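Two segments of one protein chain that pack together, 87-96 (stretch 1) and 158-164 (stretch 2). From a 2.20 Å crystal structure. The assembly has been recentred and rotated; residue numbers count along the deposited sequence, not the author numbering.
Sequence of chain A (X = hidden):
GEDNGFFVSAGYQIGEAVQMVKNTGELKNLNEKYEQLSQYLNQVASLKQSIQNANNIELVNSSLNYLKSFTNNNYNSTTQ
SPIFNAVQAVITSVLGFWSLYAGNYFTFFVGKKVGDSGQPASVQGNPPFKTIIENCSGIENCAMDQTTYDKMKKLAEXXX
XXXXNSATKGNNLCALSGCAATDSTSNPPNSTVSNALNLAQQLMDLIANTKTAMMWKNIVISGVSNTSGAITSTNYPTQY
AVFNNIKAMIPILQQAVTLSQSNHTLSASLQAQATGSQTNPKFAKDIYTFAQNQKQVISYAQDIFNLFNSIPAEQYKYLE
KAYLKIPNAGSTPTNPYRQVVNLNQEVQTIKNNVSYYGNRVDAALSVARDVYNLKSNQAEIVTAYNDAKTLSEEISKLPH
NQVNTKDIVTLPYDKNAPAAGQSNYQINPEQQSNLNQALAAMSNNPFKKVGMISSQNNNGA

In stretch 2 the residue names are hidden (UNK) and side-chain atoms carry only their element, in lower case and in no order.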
ATOM      1  N   VAL A  87      -2.904  -5.918   1.128  1.00 41.02           N
ATOM      2  CA  VAL A  87      -2.053  -7.022   1.507  1.00 37.90           C
ATOM      3  C   VAL A  87      -2.086  -8.151   0.468  1.00 41.65           C
ATOM      4  O   VAL A  87      -1.036  -8.684   0.094  1.00 41.44           O
ATOM      5  CB  VAL A  87      -2.456  -7.597   2.893  1.00 38.90           C
ATOM      6  CG1 VAL A  87      -1.688  -8.866   3.195  1.00 37.57           C
ATOM      7  CG2 VAL A  87      -2.231  -6.554   3.982  1.00 39.59           C
ATOM      8  N   GLN A  88      -3.269  -8.522   0.000  1.00 37.28           N
ATOM      9  CA  GLN A  88      -3.401  -9.534  -1.029  1.00 43.17           C
ATOM     10  C   GLN A  88      -2.570  -9.176  -2.263  1.00 44.08           C
ATOM     11  O   GLN A  88      -1.822 -10.033  -2.807  1.00 42.10           O
ATOM     12  CB  GLN A  88      -4.854  -9.741  -1.440  1.00 44.13           C
ATOM     13  CG  GLN A  88      -5.668 -10.616  -0.487  1.00 52.27           C
ATOM     14  CD  GLN A  88      -5.180 -12.090  -0.442  1.00 72.97           C
ATOM     15  OE1 GLN A  88      -4.206 -12.517  -1.117  1.00 70.37           O
ATOM     16  NE2 GLN A  88      -5.881 -12.884   0.341  1.00 90.91           N
ATOM     17  N   ALA A  89      -2.681  -7.939  -2.710  1.00 40.31           N
ATOM     18  CA  ALA A  89      -1.924  -7.487  -3.904  1.00 38.63           C
ATOM     19  C   ALA A  89      -0.422  -7.602  -3.672  1.00 36.51           C
ATOM     20  O   ALA A  89       0.316  -8.142  -4.514  1.00 37.67           O
ATOM     21  CB  ALA A  89      -2.283  -6.038  -4.267  1.00 36.05           C
ATOM     22  N   VAL A  90       0.053  -7.102  -2.549  1.00 33.71           N
ATOM     23  CA  VAL A  90       1.492  -7.074  -2.280  1.00 35.78           C
ATOM     24  C   VAL A  90       2.054  -8.500  -2.169  1.00 34.11           C
ATOM     25  O   VAL A  90       3.074  -8.813  -2.796  1.00 36.56           O
ATOM     26  CB  VAL A  90       1.795  -6.256  -1.014  1.00 36.01           C
ATOM     27  CG1 VAL A  90       3.270  -6.410  -0.595  1.00 31.12           C
ATOM     28  CG2 VAL A  90       1.417  -4.798  -1.280  1.00 32.33           C
ATOM     29  N   ILE A  91       1.376  -9.374  -1.432  1.00 36.49           N
ATOM     30  CA  ILE A  91       1.829 -10.781  -1.296  1.00 38.37           C
ATOM     31  C   ILE A  91       1.834 -11.485  -2.646  1.00 40.05           C
ATOM     32  O   ILE A  91       2.811 -12.122  -3.019  1.00 37.70           O
ATOM     33  CB  ILE A  91       0.920 -11.588  -0.306  1.00 42.64           C
ATOM     34  CG1 ILE A  91       0.927 -11.010   1.114  1.00 43.91           C
ATOM     35  CG2 ILE A  91       1.413 -13.026  -0.216  1.00 36.39           C
ATOM     36  CD1 ILE A  91       2.280 -10.886   1.729  1.00 39.07           C
ATOM     37  N   THR A  92       0.732 -11.377  -3.376  1.00 35.67           N
ATOM     38  CA  THR A  92       0.640 -11.945  -4.710  1.00 33.12           C
ATOM     39  C   THR A  92       1.808 -11.463  -5.591  1.00 38.82           C
ATOM     40  O   THR A  92       2.392 -12.236  -6.364  1.00 32.93           O
ATOM     41  CB  THR A  92      -0.648 -11.531  -5.376  1.00 37.74           C
ATOM     42  OG1 THR A  92      -1.739 -12.074  -4.623  1.00 40.46           O
ATOM     43  CG2 THR A  92      -0.709 -12.064  -6.785  1.00 31.69           C
ATOM     44  N   SER A  93       2.177 -10.186  -5.446  1.00 28.84           N
ATOM     45  CA  SER A  93       3.208  -9.659  -6.302  1.00 38.83           C
ATOM     46  C   SER A  93       4.614 -10.168  -5.848  1.00 40.53           C
ATOM     47  O   SER A  93       5.511 -10.405  -6.672  1.00 32.40           O
ATOM     48  CB  SER A  93       3.075  -8.145  -6.448  1.00 34.93           C
ATOM     49  OG  SER A  93       3.470  -7.533  -5.287  1.00 53.02           O
ATOM     50  N   VAL A  94       4.804 -10.325  -4.534  1.00 32.51           N
ATOM     51  CA  VAL A  94       6.041 -10.915  -4.036  1.00 31.89           C
ATOM     52  C   VAL A  94       6.194 -12.351  -4.556  1.00 33.66           C
ATOM     53  O   VAL A  94       7.276 -12.757  -5.038  1.00 31.80           O
ATOM     54  CB  VAL A  94       6.084 -10.914  -2.479  1.00 32.13           C
ATOM     55  CG1 VAL A  94       7.256 -11.769  -1.991  1.00 25.53           C
ATOM     56  CG2 VAL A  94       6.186  -9.488  -1.932  1.00 25.75           C
ATOM     57  N   LEU A  95       5.138 -13.153  -4.468  1.00 32.60           N
ATOM     58  CA  LEU A  95       5.222 -14.551  -4.957  1.00 31.87           C
ATOM     59  C   LEU A  95       5.305 -14.541  -6.493  1.00 33.26           C
ATOM     60  O   LEU A  95       5.882 -15.417  -7.100  1.00 35.34           O
ATOM     61  CB  LEU A  95       4.002 -15.350  -4.489  1.00 27.38           C
ATOM     62  CG  LEU A  95       4.042 -15.679  -2.992  1.00 32.29           C
ATOM     63  CD1 LEU A  95       2.695 -16.254  -2.497  1.00 33.30           C
ATOM     64  CD2 LEU A  95       5.206 -16.645  -2.721  1.00 31.47           C
ATOM     65  N   GLY A  96       4.724 -13.531  -7.133  1.00 32.52           N
ATOM     66  CA  GLY A  96       4.841 -13.375  -8.577  1.00 29.02           C
ATOM     67  C   GLY A  96       6.270 -13.080  -8.951  1.00 32.98           C
ATOM     68  O   GLY A  96       6.807 -13.679  -9.885  1.00 30.50           O
ATOM     69  N   UNK A 158       6.883 -20.910   2.686  1.00 38.04           N
ATOM     70  CA  UNK A 158       6.130 -20.459   3.868  1.00 36.86           C
ATOM     71  C   UNK A 158       5.137 -19.348   3.475  1.00 41.06           C
ATOM     72  O   UNK A 158       3.982 -19.319   3.924  1.00 41.77           O
ATOM     73  o   UNK A 158       7.504 -22.272   5.372  1.00 62.25           O
ATOM     74  c   UNK A 158       7.068 -19.959   4.975  1.00 39.40           C
ATOM     75  o   UNK A 158       8.887 -20.819   6.300  1.00 59.26           O
ATOM     76  c   UNK A 158       7.872 -21.087   5.602  1.00 57.27           C
ATOM     77  N   UNK A 159       5.598 -18.411   2.654  1.00 37.74           N
ATOM     78  CA  UNK A 159       4.745 -17.298   2.234  1.00 37.23           C
ATOM     79  C   UNK A 159       3.584 -17.845   1.394  1.00 36.51           C
ATOM     80  O   UNK A 159       2.420 -17.437   1.586  1.00 40.48           O
ATOM     81  c   UNK A 159       4.134 -14.327   2.182  1.00 29.54           C
ATOM     82  c   UNK A 159       4.796 -15.026   0.989  1.00 30.61           C
ATOM     83  c   UNK A 159       5.774 -14.102   0.245  1.00 32.55           C
ATOM     84  c   UNK A 159       5.552 -16.255   1.435  1.00 34.46           C
ATOM     85  N   UNK A 160       3.872 -18.741   0.461  1.00 32.73           N
ATOM     86  CA  UNK A 160       2.796 -19.372  -0.303  1.00 36.09           C
ATOM     87  C   UNK A 160       1.752 -20.051   0.617  1.00 36.68           C
ATOM     88  O   UNK A 160       0.530 -19.898   0.421  1.00 40.49           O
ATOM     89  c   UNK A 160       2.369 -21.261  -2.015  1.00 47.87           C
ATOM     90  o   UNK A 160       0.364 -20.151  -2.657  1.00 83.05           O
ATOM     91  c   UNK A 160       3.398 -20.383  -1.285  1.00 32.91           C
ATOM     92  c   UNK A 160       1.534 -20.453  -2.939  1.00 56.64           C
ATOM     93  n   UNK A 160       2.120 -20.042  -3.996  1.00 60.27           N
ATOM     94  N   UNK A 161       2.212 -20.822   1.619  1.00 38.45           N
ATOM     95  CA  UNK A 161       1.262 -21.463   2.541  1.00 37.32           C
ATOM     96  C   UNK A 161       0.446 -20.423   3.340  1.00 47.50           C
ATOM     97  O   UNK A 161      -0.736 -20.638   3.633  1.00 44.92           O
ATOM     98  c   UNK A 161       1.976 -22.441   3.505  1.00 33.29           C
ATOM     99  N   UNK A 162       1.093 -19.306   3.724  1.00 38.60           N
ATOM    100  CA  UNK A 162       0.395 -18.264   4.483  1.00 39.64           C
ATOM    101  C   UNK A 162      -0.771 -17.711   3.665  1.00 42.31           C
ATOM    102  O   UNK A 162      -1.833 -17.410   4.190  1.00 43.59           O
ATOM    103  c   UNK A 162       1.350 -17.149   4.862  1.00 36.75           C
ATOM    104  N   UNK A 163      -0.553 -17.570   2.356  1.00 39.55           N
ATOM    105  CA  UNK A 163      -1.573 -16.953   1.515  1.00 37.88           C
ATOM    106  C   UNK A 163      -2.723 -17.895   1.165  1.00 42.51           C
ATOM    107  O   UNK A 163      -3.896 -17.513   1.200  1.00 45.22           O
ATOM    108  n   UNK A 163      -1.755 -14.124  -2.365  1.00 49.39           N
ATOM    109  o   UNK A 163      -0.602 -16.039  -2.693  1.00 67.00           O
ATOM    110  c   UNK A 163      -2.007 -15.897  -0.754  1.00 38.53           C
ATOM    111  c   UNK A 163      -1.397 -15.362  -2.023  1.00 48.30           C
ATOM    112  c   UNK A 163      -0.934 -16.416   0.199  1.00 35.73           C
ATOM    113  N   UNK A 164      -2.389 -19.126   0.826  1.00 41.88           N
ATOM    114  CA  UNK A 164      -3.357 -20.042   0.249  1.00 43.21           C
ATOM    115  C   UNK A 164      -3.315 -21.378   0.984  1.00 52.16           C
ATOM    116  O   UNK A 164      -2.238 -21.961   1.184  1.00 49.32           O
ATOM    117  c   UNK A 164      -4.024 -21.238  -1.906  1.00 49.07           C
ATOM    118  o   UNK A 164      -3.118 -19.008  -1.924  1.00 61.51           O
ATOM    119  c   UNK A 164      -3.039 -20.268  -1.244  1.00 48.22           C
TER
HETATM  120  O   HOH W   1      -5.733 -15.700  -0.449  1.00 75.61           O

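Position 158 carries two side-chain carbons, the second bearing two oxygens, and its CB stays 8.6 Å from L95 CD2, the nearest atom of stretch 1. A carboxylate on a single methylene is aspartate, D158. It takes no part in the contact.

Position 159 has four side-chain carbons and no heteroatom, with the fork at the second carbon. Its CA-to-CB bond points toward stretch 1, and its branch ends lie among the side chains of I91, V94 and L95. Forking one carbon beyond CB identifies leucine, L159. Its CD2 approaches V94 CG1 at 3.6 Å and L95 CD2 at 3.9 Å, while its CD1 lies 3.9 Å from I91 CG2.

At position 160 an unbranched run of three carbons ends in one oxygen and one nitrogen. Its CA packs 3.8 Å from L95 CD1, and its CA-to-CB bond points sideways to the other helix. The terminal amide on three carbons makes this glutamine, Q160; its NE2 passes 4.1 Å from L95 CD1 and is hydrogen-bonded elsewhere in the structure.

Position 161 shows a single side-chain carbon, directed away from stretch 1 and touching nothing there: alanine, A161. Position 162 also has one carbon; its CB, set sideways, is 6.5 Å from I91 CG2 and so out of contact. It is likewise alanine, A162.

At position 163 three carbons in line again end in one oxygen and one nitrogen, but here the CA-to-CB bond points toward stretch 1 and the chain reaches among Q88, I91, T92 and L95. It is glutamine, Q163, with chi1 and chi2 both t. Its NE2 donates to Q88 OE1 at 3.2 Å and to T92 OG1 at 3.0 Å; its OE1 lies 3.3 Å from L95 CD1 and is hydrogen-bonded elsewhere in the structure.

Position 164 has one carbon bearing an oxygen and a second carbon, the beta-branched hydroxyl side chain of threonine. T164 is the first residue to leave helical phi/psi and makes no contact with stretch 1.

The two helices run roughly antiparallel, at 145°, so L159 packs near the C-terminal part of stretch 1 while Q163 reaches back to Q88. Apolar packing around L159 adjoins a polar site where Q163 fits as a knob into a hole. T92 OG1 accepts from Q163 NE2 while donating to Q88 O at 2.7 Å, linking the amide to the helix backbone. A water extends this site, accepting from Q88 NE2 at 2.9 Å and donating to Q163 O at 3.1 Å.

Stretch 2 (158-164) DLQAAQT
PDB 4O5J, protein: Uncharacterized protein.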